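Local coordinates for phosphoacetylglucosamine mutase (Aspergillus lentulus, PDB 5O9X), which catalyses the interconversion of N-acetylglucosamine 6-phosphate and N-acetylglucosamine 1-phosphate, probably through a sugar bisphosphate intermediate, as in related phosphohexomutases, at residues S54-G59 with I118-E123. The protein carries 1 engineered substitution. Numbering follows the deposited sequence.
Sequences SKKLSG and IDVSME
Lys55 and Lys56, in the last turn of helix 40-56, clamp the loop that leaves helix 107-118: their ammonium groups hydrogen-bond to its backbone carbonyls, and their methylenes pack against its side chains. The Lys56 ammonium spans two successive carbonyls at the end of that helix. One hydrogen bond runs from NZ to Ile118 O at 2.8 Å, close to the carbonyl plane. The other, from NZ to Asp119 O, measures 2.9 Å, and here NZ stands above the carbonyl plane of Asp119, 35° out of it. CG anti to the backbone N (chi1 -176°) starts the chain, which bends at chi2 and then runs extended; on the way CD passes 3.9 Å from Ile118 CG2. Since Asp119 OD2 is 4.6 Å from Lys56 NZ, it may add electrostatic attraction without direct contact. Both helices end in Schellman motifs, with Ser58 and Asp119 as the positive-phi C-prime residues; in the first, Gly59 N bonds to Ser54 O (2.8 Å) and Ser58 N to Lys55 O. The contact joins two helix C-termini of the alpha/beta/alpha domain I of the phosphohexomutase fold, where the loop after helix 107-118 leads into strand 127-132. Lys55 grips farther along this loop. A bend at chi4 (-75°) turns its NZ to the carbonyls: the stronger partner is Asn124 O, while Met122 O accepts at 3.2 Å with NZ above its carbonyl plane. With chi2 and chi3 extended, CD lies 3.8 Å from Met122 CE, where the two side chains cross at about a right angle. Between the polar grips, Val120 CG1 reaches 3.6 Å from Lys55 CB, while Trp92 of helix 91-101 touches both Lys56 and Ile118.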
loop_
_atom_site.group_PDB
_atom_site.type_symbol
_atom_site.label_atom_id
_atom_site.label_comp_id
_atom_site.label_asym_id
_atom_site.label_seq_id
_atom_site.Cartn_x
_atom_site.Cartn_y
_atom_site.Cartn_z
ATOM N N SER A 54 15.660 -8.072 -14.054
ATOM C CA SER A 54 14.942 -8.888 -15.018
ATOM C C SER A 54 15.879 -9.983 -15.546
ATOM O O SER A 54 15.476 -11.161 -15.600
ATOM C CB SER A 54 14.497 -8.023 -16.189
ATOM O OG SER A 54 13.796 -8.819 -17.106
ATOM N N LYS A 55 17.090 -9.564 -15.969
ATOM C CA LYS A 55 18.148 -10.526 -16.434
ATOM C C LYS A 55 18.430 -11.651 -15.410
ATOM O O LYS A 55 18.387 -12.852 -15.785
ATOM C CB LYS A 55 19.426 -9.759 -16.847
ATOM C CG LYS A 55 19.334 -9.032 -18.177
ATOM C CD LYS A 55 20.660 -8.295 -18.444
ATOM C CE LYS A 55 20.647 -7.420 -19.668
ATOM N NZ LYS A 55 20.736 -8.196 -20.951
ATOM N N LYS A 56 18.589 -11.283 -14.124
ATOM C CA LYS A 56 18.820 -12.259 -13.045
ATOM C C LYS A 56 17.666 -13.233 -12.938
ATOM O O LYS A 56 17.903 -14.421 -12.642
ATOM C CB LYS A 56 19.047 -11.604 -11.667
ATOM C CG LYS A 56 19.397 -12.561 -10.526
ATOM C CD LYS A 56 20.707 -13.360 -10.792
ATOM C CE LYS A 56 21.144 -14.135 -9.542
ATOM N NZ LYS A 56 22.389 -14.895 -9.852
ATOM N N LEU A 57 16.443 -12.736 -13.195
ATOM C CA LEU A 57 15.249 -13.572 -13.163
ATOM C C LEU A 57 14.888 -14.091 -14.544
ATOM O O LEU A 57 13.710 -14.180 -14.883
ATOM C CB LEU A 57 14.101 -12.850 -12.423
ATOM C CG LEU A 57 14.408 -12.555 -10.937
ATOM C CD1 LEU A 57 13.241 -11.771 -10.301
ATOM C CD2 LEU A 57 14.630 -13.827 -10.123
ATOM N N SER A 58 15.932 -14.381 -15.352
ATOM C CA SER A 58 15.826 -15.020 -16.704
ATOM C C SER A 58 14.821 -14.350 -17.645
ATOM O O SER A 58 14.090 -15.032 -18.384
ATOM C CB SER A 58 15.503 -16.537 -16.604
ATOM O OG SER A 58 16.235 -17.236 -15.596
ATOM N N GLY A 59 14.791 -13.015 -17.602
ATOM C CA GLY A 59 13.998 -12.166 -18.505
ATOM C C GLY A 59 12.527 -12.015 -18.135
ATOM O O GLY A 59 11.705 -11.689 -18.996
ATOM N N ILE A 118 26.123 -9.872 -8.270
ATOM C CA ILE A 118 24.816 -10.538 -8.356
ATOM C C ILE A 118 24.974 -11.891 -9.149
ATOM O O ILE A 118 24.167 -12.848 -9.011
ATOM C CB ILE A 118 23.709 -9.584 -8.987
ATOM C CG1 ILE A 118 23.616 -8.216 -8.231
ATOM C CG2 ILE A 118 22.350 -10.287 -8.989
ATOM C CD1 ILE A 118 22.552 -7.250 -8.773
ATOM N N ASP A 119 26.019 -11.929 -9.971
ATOM C CA ASP A 119 26.298 -13.016 -10.930
ATOM C C ASP A 119 25.123 -13.128 -11.921
ATOM O O ASP A 119 24.267 -14.005 -11.832
ATOM C CB ASP A 119 26.693 -14.330 -10.214
ATOM C CG ASP A 119 26.918 -15.476 -11.186
ATOM O OD1 ASP A 119 27.376 -15.201 -12.311
ATOM O OD2 ASP A 119 26.578 -16.631 -10.831
ATOM N N VAL A 120 25.057 -12.136 -12.795
ATOM C CA VAL A 120 23.964 -12.012 -13.755
ATOM C C VAL A 120 24.461 -12.437 -15.136
ATOM O O VAL A 120 25.475 -11.895 -15.615
ATOM C CB VAL A 120 23.413 -10.573 -13.832
ATOM C CG1 VAL A 120 22.295 -10.467 -14.864
ATOM C CG2 VAL A 120 22.932 -10.104 -12.451
ATOM N N SER A 121 23.758 -13.410 -15.736
ATOM C CA SER A 121 23.946 -13.785 -17.167
ATOM C C SER A 121 23.487 -12.681 -18.145
ATOM O O SER A 121 22.290 -12.624 -18.509
ATOM C CB SER A 121 23.236 -15.114 -17.468
ATOM O OG SER A 121 23.636 -16.101 -16.539
ATOM N N MET A 122 24.437 -11.844 -18.582
ATOM C CA MET A 122 24.199 -10.659 -19.416
ATOM C C MET A 122 23.631 -10.885 -20.808
ATOM O O MET A 122 23.381 -9.915 -21.538
ATOM C CB MET A 122 25.462 -9.797 -19.564
ATOM C CG MET A 122 25.810 -8.814 -18.442
ATOM S SD MET A 122 24.526 -7.604 -17.968
ATOM C CE MET A 122 23.983 -8.695 -16.742
ATOM N N GLU A 123 23.438 -12.152 -21.167
ATOM C CA GLU A 123 22.880 -12.541 -22.465
ATOM C C GLU A 123 21.365 -12.769 -22.305
ATOM O O GLU A 123 20.641 -12.877 -23.277
ATOM C CB GLU A 123 23.611 -13.800 -23.032
ATOM C CG GLU A 123 23.346 -15.112 -22.277
ATOM C CD GLU A 123 24.373 -15.500 -21.187
ATOM O OE1 GLU A 123 24.968 -14.643 -20.489
ATOM O OE2 GLU A 123 24.569 -16.720 -20.988
#